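Local coordinates for protein fructose-1,6-bisphosphatase/inositol-1-monophosphatase (PDB 2P3V) that removes phosphate from inositol monophosphates, fructose 1,6-bisphosphate and several other phosphate esters with the help of magnesium, acting as a homotetramer, at residues D2-S7 with V106-V111; K9-V14 with R47-E52; N61-E66 with L75-P80; N93-L98 with L174-L179. All blocks are in the same frame, centred on the assembly; numbering follows the deposited sequence.

Contact 1 (D2-S7 with V106-V111)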
loop_
_atom_site.group_PDB
_atom_site.type_symbol
_atom_site.label_atom_id
_atom_site.label_comp_id
_atom_site.label_asym_id
_atom_site.label_seq_id
_atom_site.Cartn_x
_atom_site.Cartn_y
_atom_site.Cartn_z
ATOM N N ASP A 2 24.470 9.617 2.553
ATOM C CA ASP A 2 24.986 8.722 1.530
ATOM C C ASP A 2 24.716 7.263 1.881
ATOM O O ASP A 2 23.889 6.616 1.242
ATOM C CB ASP A 2 26.494 8.948 1.387
ATOM C CG ASP A 2 27.066 8.330 0.125
ATOM O OD1 ASP A 2 26.683 8.772 -0.981
ATOM O OD2 ASP A 2 27.906 7.408 0.238
ATOM N N ARG A 3 25.408 6.743 2.895
ATOM C CA ARG A 3 25.233 5.347 3.301
ATOM C C ARG A 3 23.796 5.001 3.688
ATOM O O ARG A 3 23.304 3.918 3.372
ATOM C CB ARG A 3 26.159 5.003 4.472
ATOM C CG ARG A 3 27.653 4.979 4.148
ATOM C CD ARG A 3 28.495 4.769 5.419
ATOM N NE ARG A 3 29.931 4.833 5.159
ATOM C CZ ARG A 3 30.613 3.886 4.523
ATOM N NH1 ARG A 3 29.988 2.803 4.091
ATOM N NH2 ARG A 3 31.917 4.022 4.307
ATOM N N LEU A 4 23.123 5.917 4.377
ATOM C CA LEU A 4 21.754 5.677 4.804
ATOM C C LEU A 4 20.787 5.600 3.635
ATOM O O LEU A 4 20.021 4.644 3.528
ATOM C CB LEU A 4 21.295 6.765 5.769
ATOM C CG LEU A 4 19.843 6.636 6.239
ATOM C CD1 LEU A 4 19.649 5.297 6.940
ATOM C CD2 LEU A 4 19.495 7.799 7.174
ATOM N N ASP A 5 20.813 6.606 2.763
ATOM C CA ASP A 5 19.927 6.630 1.599
ATOM C C ASP A 5 20.143 5.367 0.765
ATOM O O ASP A 5 19.193 4.765 0.270
ATOM C CB ASP A 5 20.208 7.864 0.740
ATOM C CG ASP A 5 19.118 8.119 -0.286
ATOM O OD1 ASP A 5 19.447 8.356 -1.474
ATOM O OD2 ASP A 5 17.929 8.089 0.106
ATOM N N PHE A 6 21.408 4.980 0.621
ATOM C CA PHE A 6 21.810 3.787 -0.119
ATOM C C PHE A 6 21.129 2.557 0.466
ATOM O O PHE A 6 20.625 1.704 -0.264
ATOM C CB PHE A 6 23.335 3.626 -0.025
ATOM C CG PHE A 6 23.844 2.274 -0.476
ATOM C CD1 PHE A 6 23.996 1.983 -1.830
ATOM C CD2 PHE A 6 24.169 1.292 0.457
ATOM C CE1 PHE A 6 24.466 0.735 -2.250
ATOM C CE2 PHE A 6 24.638 0.044 0.045
ATOM C CZ PHE A 6 24.786 -0.235 -1.310
ATOM N N SER A 7 21.124 2.469 1.791
ATOM C CA SER A 7 20.515 1.340 2.493
ATOM C C SER A 7 19.002 1.280 2.346
ATOM O O SER A 7 18.435 0.219 2.084
ATOM C CB SER A 7 20.877 1.404 3.972
ATOM O OG SER A 7 22.285 1.425 4.115
ATOM N N VAL A 106 27.858 1.003 15.985
ATOM C CA VAL A 106 26.814 1.053 14.966
ATOM C C VAL A 106 26.646 2.497 14.526
ATOM O O VAL A 106 26.435 3.383 15.354
ATOM C CB VAL A 106 25.449 0.559 15.499
ATOM C CG1 VAL A 106 24.408 0.620 14.384
ATOM C CG2 VAL A 106 25.573 -0.859 16.044
ATOM N N LYS A 107 26.748 2.749 13.231
ATOM C CA LYS A 107 26.587 4.112 12.777
ATOM C C LYS A 107 25.189 4.344 12.208
ATOM O O LYS A 107 24.708 5.475 12.187
ATOM C CB LYS A 107 27.648 4.475 11.728
ATOM C CG LYS A 107 27.592 5.948 11.327
ATOM C CD LYS A 107 28.355 6.231 10.036
ATOM C CE LYS A 107 27.993 7.602 9.448
ATOM N NZ LYS A 107 26.557 7.688 9.016
ATOM N N LEU A 108 24.535 3.285 11.745
ATOM C CA LEU A 108 23.199 3.434 11.184
ATOM C C LEU A 108 22.555 2.088 11.014
ATOM O O LEU A 108 23.236 1.080 10.835
ATOM C CB LEU A 108 23.250 4.139 9.826
ATOM C CG LEU A 108 23.822 3.399 8.614
ATOM C CD1 LEU A 108 22.796 2.437 8.026
ATOM C CD2 LEU A 108 24.211 4.418 7.565
ATOM N N GLY A 109 21.234 2.075 11.059
ATOM C CA GLY A 109 20.526 0.823 10.906
ATOM C C GLY A 109 19.242 1.008 10.140
ATOM O O GLY A 109 18.605 2.066 10.204
ATOM N N VAL A 110 18.853 -0.030 9.413
ATOM C CA VAL A 110 17.637 0.023 8.630
ATOM C C VAL A 110 16.913 -1.312 8.744
ATOM O O VAL A 110 17.534 -2.382 8.749
ATOM C CB VAL A 110 17.950 0.321 7.138
ATOM C CG1 VAL A 110 16.672 0.457 6.351
ATOM C CG2 VAL A 110 18.766 1.605 7.018
ATOM N N VAL A 111 15.596 -1.234 8.865
ATOM C CA VAL A 111 14.747 -2.410 8.948
ATOM C C VAL A 111 13.591 -2.148 8.001
ATOM O O VAL A 111 12.875 -1.159 8.152
ATOM C CB VAL A 111 14.208 -2.610 10.357
ATOM C CG1 VAL A 111 13.209 -3.767 10.373
ATOM C CG2 VAL A 111 15.361 -2.882 11.304
#
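The backbone carbonyl of Arg3, whose CB rests 3.7 Å from Leu108 CD2, is approached on opposite faces of its plane by two donors, Ser7 N and Ser7 OG. The other flat group, the Arg3 guanidinium, turns out of the interface: it meets the ring of Tyr100 as a cation-pi pair and forms a salt bridge with Glu60. The motif is alpha/beta layer packing. The start of helix 2-21 runs along strand 105-113, with segment axes only 13° from parallel and 9.0 Å apart at their closest. Near its start the strand carries a classic beta bulge, in which Lys107 and Leu108 both face Tyr100.

Past the bulge, Leu108 and Val110 both direct their side chains to the helix, and the burial is apolar. Leu108 CD2 fits beside the first turn, also 3.7 Å from Leu4 N. Leu4 comes in at a slant, and its CD1 reaches Val110 CG2 at 3.8 Å. That same methyl lies 3.7 Å from Ser7 CB, so Val110 CG2 is held between one helical turn and the next.

Ser7 is a polar residue in an apolar layer, and its hydroxyl is satisfied within its own helix. With OG beside the backbone N (chi1 -57°), it points back at the preceding turn. With an alanine here the hydroxyl is gone, and Arg3 O would probably be left with the backbone N as its one donor from this turn. The bond at stake, Ser7 OG to Arg3 O, measures 2.8 Å, with the donor tilted 28° from the carbonyl plane.

Contact 2 (K9-V14 with R47-E52)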
loop_
_atom_site.group_PDB
_atom_site.type_symbol
_atom_site.label_atom_id
_atom_site.label_comp_id
_atom_site.label_asym_id
_atom_site.label_seq_id
_atom_site.Cartn_x
_atom_site.Cartn_y
_atom_site.Cartn_z
ATOM N N LYS A 9 17.091 2.666 0.000
ATOM C CA LYS A 9 16.786 2.297 -1.370
ATOM C C LYS A 9 17.133 0.833 -1.634
ATOM O O LYS A 9 16.351 0.101 -2.233
ATOM C CB LYS A 9 17.522 3.222 -2.349
ATOM C CG LYS A 9 16.998 4.649 -2.315
ATOM C CD LYS A 9 17.773 5.602 -3.230
ATOM C CE LYS A 9 17.202 7.016 -3.138
ATOM N NZ LYS A 9 17.985 8.085 -3.829
ATOM N N LEU A 10 18.295 0.389 -1.182
ATOM C CA LEU A 10 18.678 -1.005 -1.395
ATOM C C LEU A 10 17.699 -2.027 -0.779
ATOM O O LEU A 10 17.295 -2.983 -1.442
ATOM C CB LEU A 10 20.083 -1.249 -0.835
ATOM C CG LEU A 10 20.591 -2.690 -0.940
ATOM C CD1 LEU A 10 20.734 -3.088 -2.407
ATOM C CD2 LEU A 10 21.920 -2.805 -0.209
ATOM N N LEU A 11 17.324 -1.844 0.486
ATOM C CA LEU A 11 16.414 -2.794 1.116
ATOM C C LEU A 11 15.007 -2.754 0.519
ATOM O O LEU A 11 14.308 -3.769 0.511
ATOM C CB LEU A 11 16.350 -2.576 2.631
ATOM C CG LEU A 11 17.668 -2.594 3.416
ATOM C CD1 LEU A 11 17.350 -2.944 4.870
ATOM C CD2 LEU A 11 18.655 -3.606 2.824
ATOM N N ARG A 12 14.590 -1.595 0.019
ATOM C CA ARG A 12 13.267 -1.489 -0.594
ATOM C C ARG A 12 13.255 -2.211 -1.936
ATOM O O ARG A 12 12.262 -2.848 -2.306
ATOM C CB ARG A 12 12.882 -0.031 -0.788
ATOM C CG ARG A 12 12.481 0.643 0.496
ATOM C CD ARG A 12 12.233 2.125 0.284
ATOM N NE ARG A 12 11.557 2.694 1.443
ATOM C CZ ARG A 12 11.310 3.988 1.613
ATOM N NH1 ARG A 12 11.692 4.869 0.688
ATOM N NH2 ARG A 12 10.665 4.393 2.702
ATOM N N LYS A 13 14.368 -2.114 -2.656
ATOM C CA LYS A 13 14.516 -2.779 -3.946
ATOM C C LYS A 13 14.433 -4.288 -3.692
ATOM O O LYS A 13 13.536 -4.967 -4.188
ATOM C CB LYS A 13 15.872 -2.413 -4.567
ATOM C CG LYS A 13 16.189 -3.054 -5.918
ATOM C CD LYS A 13 17.585 -2.640 -6.417
ATOM C CE LYS A 13 17.914 -3.230 -7.803
ATOM N NZ LYS A 13 19.282 -2.870 -8.309
ATOM N N VAL A 14 15.357 -4.801 -2.889
ATOM C CA VAL A 14 15.382 -6.223 -2.583
ATOM C C VAL A 14 14.073 -6.688 -1.948
ATOM O O VAL A 14 13.682 -7.848 -2.081
ATOM C CB VAL A 14 16.559 -6.540 -1.657
ATOM C CG1 VAL A 14 16.606 -8.021 -1.360
ATOM C CG2 VAL A 14 17.849 -6.089 -2.308
ATOM N N ARG A 47 22.408 -12.485 -1.550
ATOM C CA ARG A 47 23.331 -12.324 -2.668
ATOM C C ARG A 47 23.124 -10.983 -3.371
ATOM O O ARG A 47 24.082 -10.324 -3.784
ATOM C CB ARG A 47 23.161 -13.470 -3.674
ATOM C CG ARG A 47 24.209 -13.473 -4.792
ATOM C CD ARG A 47 23.638 -14.070 -6.062
ATOM N NE ARG A 47 22.364 -13.433 -6.388
ATOM C CZ ARG A 47 21.246 -14.097 -6.675
ATOM N NH1 ARG A 47 21.243 -15.426 -6.685
ATOM N NH2 ARG A 47 20.122 -13.429 -6.924
ATOM N N MET A 48 21.864 -10.583 -3.493
ATOM C CA MET A 48 21.508 -9.328 -4.145
ATOM C C MET A 48 21.978 -8.133 -3.316
ATOM O O MET A 48 22.458 -7.146 -3.858
ATOM C CB MET A 48 19.988 -9.270 -4.350
ATOM C CG MET A 48 19.503 -8.170 -5.289
ATOM S SD MET A 48 17.694 -8.161 -5.498
ATOM C CE MET A 48 17.458 -9.712 -6.372
ATOM N N ILE A 49 21.839 -8.228 -1.997
ATOM C CA ILE A 49 22.264 -7.150 -1.113
ATOM C C ILE A 49 23.783 -7.081 -1.077
ATOM O O ILE A 49 24.377 -6.007 -1.164
ATOM C CB ILE A 49 21.749 -7.376 0.310
ATOM C CG1 ILE A 49 20.220 -7.345 0.312
ATOM C CG2 ILE A 49 22.310 -6.323 1.236
ATOM C CD1 ILE A 49 19.588 -7.807 1.619
ATOM N N VAL A 50 24.415 -8.241 -0.948
ATOM C CA VAL A 50 25.870 -8.311 -0.897
ATOM C C VAL A 50 26.555 -7.794 -2.175
ATOM O O VAL A 50 27.540 -7.066 -2.094
ATOM C CB VAL A 50 26.317 -9.761 -0.581
ATOM C CG1 VAL A 50 27.834 -9.880 -0.633
ATOM C CG2 VAL A 50 25.810 -10.155 0.797
ATOM N N ASP A 51 26.034 -8.141 -3.349
ATOM C CA ASP A 51 26.643 -7.676 -4.596
ATOM C C ASP A 51 26.635 -6.153 -4.727
ATOM O O ASP A 51 27.561 -5.573 -5.288
ATOM C CB ASP A 51 25.930 -8.270 -5.823
ATOM C CG ASP A 51 26.015 -9.789 -5.882
ATOM O OD1 ASP A 51 27.028 -10.353 -5.427
ATOM O OD2 ASP A 51 25.072 -10.422 -6.408
ATOM N N GLU A 52 25.581 -5.511 -4.227
ATOM C CA GLU A 52 25.457 -4.057 -4.301
ATOM C C GLU A 52 26.394 -3.336 -3.341
ATOM O O GLU A 52 26.935 -2.282 -3.675
ATOM C CB GLU A 52 24.016 -3.623 -4.013
ATOM C CG GLU A 52 23.015 -3.896 -5.134
ATOM C CD GLU A 52 23.248 -3.020 -6.354
ATOM O OE1 GLU A 52 23.385 -1.787 -6.179
ATOM O OE2 GLU A 52 23.280 -3.556 -7.487
#
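Helices 2-21 and 40-56 pass each other roughly antiparallel where Leu10 and Val14 meet Met48, Ile49 and Glu52: the segment axes make an angle of 149° and come within 10.2 Å, with Val14 and Met48 the nearest pair of CA atoms. This is helix-helix packing within the layer that covers one side of the large sheet.

Ile49 is shared by Leu10 and Val14. Its two branches serve different partners: CG2 lies 3.8 Å from Leu10 CD2, while CG1 meets Val14 CG2 at the same 3.8 Å, with the valine and isoleucine side chains crossing nearly at right angles. The divergence follows from the torsion, since CG1 stands beside the backbone N (chi1 -63°) and CG2 is set on the carbonyl side. Val14 CG2 also touches the sulfur of Met48, SD, at 3.8 Å, the two side chains running past each other in opposite directions. Toward the other end, the aliphatic part of Glu52 serves as an apolar surface, with its CG 3.6 Å from Leu10 CD1.

Beneath this seam, Ile49 also packs on Ile78 of strand 74-79 and, together with Leu11 and Val14, on Ile96 of strand 95-102. On the outward side, Lys13 additionally packs on Ile20 of a third subunit.

The fully extended Lys13 puts NZ 4.1 Å from Glu52 OE2, opposite charges too far apart for a salt bridge. Cohesion here therefore rests mainly on the fit of branched and sulfur-bearing side chains, while the lysine-glutamate pair probably adds a modest electrostatic attraction at the more open margin.

Contact 3 (N61-E66 with L75-P80)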
loop_
_atom_site.group_PDB
_atom_site.type_symbol
_atom_site.label_atom_id
_atom_site.label_comp_id
_atom_site.label_asym_id
_atom_site.label_seq_id
_atom_site.Cartn_x
_atom_site.Cartn_y
_atom_site.Cartn_z
ATOM N N ASN A 61 33.768 -4.670 4.707
ATOM C CA ASN A 61 33.324 -6.005 5.070
ATOM C C ASN A 61 31.825 -6.172 5.208
ATOM O O ASN A 61 31.079 -5.204 5.274
ATOM C CB ASN A 61 34.013 -6.442 6.361
ATOM C CG ASN A 61 35.521 -6.282 6.290
ATOM O OD1 ASN A 61 36.084 -5.306 6.798
ATOM N ND2 ASN A 61 36.184 -7.232 5.636
ATOM N N ILE A 62 31.400 -7.428 5.258
ATOM C CA ILE A 62 29.995 -7.788 5.363
ATOM C C ILE A 62 29.877 -8.939 6.354
ATOM O O ILE A 62 30.851 -9.618 6.633
ATOM C CB ILE A 62 29.450 -8.245 3.978
ATOM C CG1 ILE A 62 29.555 -7.094 2.982
ATOM C CG2 ILE A 62 28.007 -8.717 4.091
ATOM C CD1 ILE A 62 29.092 -7.451 1.597
ATOM N N MET A 63 28.684 -9.147 6.891
ATOM C CA MET A 63 28.457 -10.235 7.826
ATOM C C MET A 63 26.985 -10.598 7.777
ATOM O O MET A 63 26.130 -9.847 8.243
ATOM C CB MET A 63 28.848 -9.827 9.249
ATOM C CG MET A 63 28.724 -10.957 10.271
ATOM S SD MET A 63 28.784 -10.415 12.000
ATOM C CE MET A 63 30.557 -10.129 12.240
ATOM N N ALA A 64 26.692 -11.748 7.190
ATOM C CA ALA A 64 25.316 -12.217 7.081
ATOM C C ALA A 64 25.077 -13.274 8.158
ATOM O O ALA A 64 26.019 -13.701 8.823
ATOM C CB ALA A 64 25.083 -12.803 5.692
ATOM N N GLU A 65 23.829 -13.688 8.351
ATOM C CA GLU A 65 23.551 -14.715 9.356
ATOM C C GLU A 65 24.124 -16.047 8.865
ATOM O O GLU A 65 24.651 -16.849 9.647
ATOM C CB GLU A 65 22.039 -14.887 9.574
ATOM C CG GLU A 65 21.290 -13.661 10.061
ATOM C CD GLU A 65 19.853 -13.989 10.444
ATOM O OE1 GLU A 65 19.135 -14.598 9.622
ATOM O OE2 GLU A 65 19.441 -13.635 11.570
ATOM N N GLU A 66 24.015 -16.260 7.554
ATOM C CA GLU A 66 24.470 -17.480 6.904
ATOM C C GLU A 66 25.232 -17.165 5.624
ATOM O O GLU A 66 24.687 -16.558 4.706
ATOM C CB GLU A 66 23.258 -18.362 6.571
ATOM C CG GLU A 66 22.207 -17.698 5.649
ATOM C CD GLU A 66 21.408 -16.563 6.316
ATOM O OE1 GLU A 66 20.546 -16.850 7.178
ATOM O OE2 GLU A 66 21.642 -15.380 5.976
ATOM N N LEU A 75 32.096 -2.384 8.600
ATOM C CA LEU A 75 31.319 -3.610 8.475
ATOM C C LEU A 75 29.807 -3.458 8.278
ATOM O O LEU A 75 29.159 -2.655 8.941
ATOM C CB LEU A 75 31.575 -4.443 9.728
ATOM C CG LEU A 75 30.993 -5.841 9.896
ATOM C CD1 LEU A 75 31.764 -6.868 9.061
ATOM C CD2 LEU A 75 31.080 -6.185 11.370
ATOM N N TRP A 76 29.252 -4.253 7.368
ATOM C CA TRP A 76 27.822 -4.232 7.095
ATOM C C TRP A 76 27.214 -5.519 7.644
ATOM O O TRP A 76 27.708 -6.605 7.366
ATOM C CB TRP A 76 27.556 -4.148 5.590
ATOM C CG TRP A 76 28.087 -2.922 4.935
ATOM C CD1 TRP A 76 29.383 -2.664 4.602
ATOM C CD2 TRP A 76 27.332 -1.776 4.525
ATOM N NE1 TRP A 76 29.486 -1.428 4.007
ATOM C CE2 TRP A 76 28.240 -0.862 3.947
ATOM C CE3 TRP A 76 25.975 -1.430 4.591
ATOM C CZ2 TRP A 76 27.832 0.379 3.435
ATOM C CZ3 TRP A 76 25.571 -0.191 4.083
ATOM C CH2 TRP A 76 26.498 0.694 3.513
ATOM N N ILE A 77 26.152 -5.396 8.434
ATOM C CA ILE A 77 25.487 -6.566 9.011
ATOM C C ILE A 77 24.191 -6.814 8.251
ATOM O O ILE A 77 23.270 -5.994 8.286
ATOM C CB ILE A 77 25.155 -6.365 10.511
ATOM C CG1 ILE A 77 26.381 -5.831 11.257
ATOM C CG2 ILE A 77 24.729 -7.683 11.121
ATOM C CD1 ILE A 77 27.613 -6.688 11.089
ATOM N N ILE A 78 24.118 -7.947 7.563
ATOM C CA ILE A 78 22.931 -8.266 6.787
ATOM C C ILE A 78 22.187 -9.469 7.328
ATOM O O ILE A 78 22.789 -10.432 7.792
ATOM C CB ILE A 78 23.276 -8.585 5.312
ATOM C CG1 ILE A 78 24.151 -7.488 4.714
ATOM C CG2 ILE A 78 21.992 -8.716 4.492
ATOM C CD1 ILE A 78 24.567 -7.793 3.288
ATOM N N ASP A 79 20.867 -9.383 7.275
ATOM C CA ASP A 79 19.986 -10.465 7.668
ATOM C C ASP A 79 18.948 -10.372 6.548
ATOM O O ASP A 79 18.013 -9.574 6.618
ATOM C CB ASP A 79 19.356 -10.202 9.039
ATOM C CG ASP A 79 18.445 -11.339 9.496
ATOM O OD1 ASP A 79 18.019 -11.334 10.677
ATOM O OD2 ASP A 79 18.147 -12.238 8.676
ATOM N N PRO A 80 19.131 -11.161 5.475
ATOM C CA PRO A 80 18.229 -11.179 4.316
ATOM C C PRO A 80 16.741 -11.299 4.634
ATOM O O PRO A 80 15.917 -10.693 3.951
ATOM C CB PRO A 80 18.753 -12.351 3.491
ATOM C CG PRO A 80 19.367 -13.248 4.541
ATOM C CD PRO A 80 20.102 -12.266 5.396
#
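Glu65 and Asp79 bring their carboxylates together obliquely, the two planes 36° apart, with Glu65 OE1 2.7 Å from Asp79 OD2 and Glu65 OE2 2.8 Å from Asp79 OD1. Glu65 is poorly ordered, so these short separations are only approximate. Both residues bind magnesium, and they reach each other because they sit at the C-terminal ends of two adjacent parallel strands, 61-64 and 74-79, whose segment axes are 4.4 Å apart and 20° from parallel.

Three backbone bonds join the strands: Trp76 N to Asn61 O, Met63 N to Trp76 O (weak), and Ile78 N to Met63 O. On one face Met63 and Ile77 lie side by side, pointing the same way, with Met63 CB 3.8 Å from Ile77 CD1. Leu75 CD1 leans onto Asn61 CB at 3.5 Å, and Trp200 covers this face. Ile62, Trp76 and Ile78 occupy the other, where helix 40-56 packs. There Ile62 CG2 meets Ile78 CD1 at 3.7 Å, and the indole presents its edge to Asn61 O, which lies in the ring plane 3.1 Å from CD1. Trp76 NE1 is hydrogen-bonded to Glu60 OE1.

Asp79 CG extends away from its backbone N (chi1 -179°), which swings the carboxylate across to Glu65. With an alanine in place of Asp79 the two oxygens facing Glu65 are gone, and magnesium would probably lose a ligand that Glu65 alone could not replace.

Asp201 adds another carboxylate close to Glu65. Such clustered acidic oxygens are consistent with a pocket built for divalent cations, whose positive charge would probably offset the mutual repulsion of the ligands.

Contact 4 (N93-L98 with L174-L179). With SRT (S,R meso-tartaric acid), chain E.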
loop_
_atom_site.group_PDB
_atom_site.type_symbol
_atom_site.label_atom_id
_atom_site.label_comp_id
_atom_site.label_asym_id
_atom_site.label_seq_id
_atom_site.Cartn_x
_atom_site.Cartn_y
_atom_site.Cartn_z
ATOM N N ASN A 93 4.499 -10.028 8.799
ATOM C CA ASN A 93 5.533 -9.635 9.741
ATOM C C ASN A 93 6.874 -10.293 9.510
ATOM O O ASN A 93 7.239 -11.282 10.152
ATOM C CB ASN A 93 5.067 -9.887 11.170
ATOM C CG ASN A 93 4.175 -8.784 11.680
ATOM O OD1 ASN A 93 3.415 -8.185 10.919
ATOM N ND2 ASN A 93 4.251 -8.512 12.977
ATOM N N PHE A 94 7.609 -9.728 8.568
ATOM C CA PHE A 94 8.941 -10.202 8.250
ATOM C C PHE A 94 9.685 -8.986 7.711
ATOM O O PHE A 94 9.064 -8.056 7.187
ATOM C CB PHE A 94 8.880 -11.363 7.239
ATOM C CG PHE A 94 8.499 -10.961 5.838
ATOM C CD1 PHE A 94 9.475 -10.535 4.927
ATOM C CD2 PHE A 94 7.167 -11.010 5.420
ATOM C CE1 PHE A 94 9.130 -10.166 3.628
ATOM C CE2 PHE A 94 6.809 -10.640 4.116
ATOM C CZ PHE A 94 7.785 -10.219 3.223
ATOM N N SER A 95 11.003 -8.964 7.862
ATOM C CA SER A 95 11.755 -7.824 7.388
ATOM C C SER A 95 13.180 -8.140 6.978
ATOM O O SER A 95 13.720 -9.203 7.295
ATOM C CB SER A 95 11.778 -6.738 8.467
ATOM O OG SER A 95 12.413 -7.191 9.651
ATOM N N ILE A 96 13.770 -7.191 6.258
ATOM C CA ILE A 96 15.149 -7.267 5.810
ATOM C C ILE A 96 15.909 -6.292 6.710
ATOM O O ILE A 96 15.557 -5.112 6.830
ATOM C CB ILE A 96 15.299 -6.801 4.347
ATOM C CG1 ILE A 96 14.394 -7.630 3.438
ATOM C CG2 ILE A 96 16.748 -6.951 3.893
ATOM C CD1 ILE A 96 14.396 -7.168 2.003
ATOM N N SER A 97 16.954 -6.782 7.352
ATOM C CA SER A 97 17.733 -5.930 8.231
ATOM C C SER A 97 19.148 -5.632 7.719
ATOM O O SER A 97 19.840 -6.507 7.165
ATOM C CB SER A 97 17.814 -6.569 9.609
ATOM O OG SER A 97 18.672 -5.825 10.445
ATOM N N LEU A 98 19.572 -4.386 7.907
ATOM C CA LEU A 98 20.900 -3.987 7.491
ATOM C C LEU A 98 21.418 -2.927 8.445
ATOM O O LEU A 98 20.700 -1.979 8.770
ATOM C CB LEU A 98 20.886 -3.428 6.068
ATOM C CG LEU A 98 22.238 -2.879 5.598
ATOM C CD1 LEU A 98 23.266 -3.992 5.548
ATOM C CD2 LEU A 98 22.091 -2.251 4.231
ATOM N N LEU A 174 4.922 -11.222 17.525
ATOM C CA LEU A 174 4.809 -10.886 16.106
ATOM C C LEU A 174 5.589 -11.732 15.124
ATOM O O LEU A 174 5.160 -11.908 13.979
ATOM C CB LEU A 174 5.191 -9.420 15.910
ATOM C CG LEU A 174 4.461 -8.441 16.827
ATOM C CD1 LEU A 174 5.045 -7.066 16.624
ATOM C CD2 LEU A 174 2.966 -8.454 16.530
ATOM N N GLY A 175 6.752 -12.220 15.541
ATOM C CA GLY A 175 7.527 -13.074 14.659
ATOM C C GLY A 175 8.666 -12.523 13.814
ATOM O O GLY A 175 9.177 -13.243 12.948
ATOM N N SER A 176 9.051 -11.264 14.021
ATOM C CA SER A 176 10.182 -10.675 13.294
ATOM C C SER A 176 10.963 -9.821 14.301
ATOM O O SER A 176 10.539 -8.733 14.653
ATOM C CB SER A 176 9.698 -9.819 12.119
ATOM O OG SER A 176 10.800 -9.318 11.367
ATOM N N ALA A 177 12.104 -10.314 14.763
ATOM C CA ALA A 177 12.891 -9.609 15.776
ATOM C C ALA A 177 13.262 -8.165 15.497
ATOM O O ALA A 177 12.991 -7.290 16.324
ATOM C CB ALA A 177 14.146 -10.401 16.093
ATOM N N ALA A 178 13.892 -7.912 14.351
ATOM C CA ALA A 178 14.324 -6.559 13.989
ATOM C C ALA A 178 13.166 -5.568 13.985
ATOM O O ALA A 178 13.245 -4.484 14.559
ATOM C CB ALA A 178 14.995 -6.579 12.630
ATOM N N LEU A 179 12.083 -5.961 13.339
ATOM C CA LEU A 179 10.900 -5.130 13.229
ATOM C C LEU A 179 10.342 -4.768 14.607
ATOM O O LEU A 179 10.071 -3.602 14.902
ATOM C CB LEU A 179 9.857 -5.895 12.417
ATOM C CG LEU A 179 8.550 -5.217 12.049
ATOM C CD1 LEU A 179 8.820 -4.027 11.155
ATOM C CD2 LEU A 179 7.675 -6.214 11.339
HETATM O O1 SRT E . 12.616 -13.499 18.428
HETATM O O11 SRT E . 14.343 -14.310 17.076
HETATM C C1 SRT E . 13.188 -14.343 17.544
HETATM C C2 SRT E . 12.184 -15.431 17.135
HETATM O O2 SRT E . 12.916 -16.240 16.246
HETATM C C3 SRT E . 10.932 -14.772 16.427
HETATM O O3 SRT E . 10.212 -13.802 17.282
HETATM C C4 SRT E . 9.984 -15.906 16.051
HETATM O O4 SRT E . 10.356 -16.469 14.929
HETATM O O41 SRT E . 9.022 -16.223 16.696
#
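Ser95 OG donates a hydrogen bond to Ser176 OG across 3.2 Å, the one such bond between the start of strand 95-102 and the loop that leads into helix 177-186. The hydroxyls meet because Ser176 OG is turned away from its backbone N (chi1 -176°) toward the strand, while its CB sits 3.5 Å from Asn93 O. Around the pair the packing is made by small groups: Ala178 CB is 4.0 Å from Ser95 OG and 4.1 Å from Ser97 CB, so the first helical turn comes down close onto the strand. Farther back along the loop, the amide of Asn93 crosses Leu174 at an angle, with ND2 3.2 Å from Leu174 CB.

The next shell fixes both partners. Ser176 OG in turn is hydrogen-bonded to Asp82 O, so it receives a bond from Ser95 and gives one to that backbone carbonyl. The Asp82 carboxylate engages the first N-H groups of the helix, that of Ala178 firmly and that of Ala177 weakly. Asn86 ND2 bonds to both Asn93 O and Leu174 O, tying the two segments from a third place.

On the far side lies meso-tartrate: Gly175 CA is 3.8 Å from its O3, and Ala177 CB is 4.0 Å from its O11. These are proximities only; the tartrate is hydrogen-bonded to Arg172 NH2 of the fourth subunit. Gly175 has a positive phi of 97°, at which a side chain would collide with the preceding carbonyl.

Ala177 and Asp82 probably bind substrate, as in related enzymes. The bonds through Asp82 and the serine hydroxyls then probably help to hold this part of the pocket wall against the strand.

Contacts 1, 3 and 4 are buried and share the large mixed sheet, whose strands 74-79, 95-102 and 105-113 are neighbours. Contact 2 is only partly buried and joins two helices lying over that sheet. Helix 2-21 serves contacts 1 and 2, touching contact 3 through Arg3 and Ser7, which pack against Trp76. Chemistry follows position: contacts 1 and 2 are mainly apolar, with charges toward their margins, whereas contact 3 passes from a hydrophobic strand pair to clustered metal-binding carboxylates, and contact 4 joins serine hydroxyls beside the probable substrate pocket. Asp79 N lies 3.1 Å from Ser97 O, a probable hydrogen bond linking contacts 3 and 4.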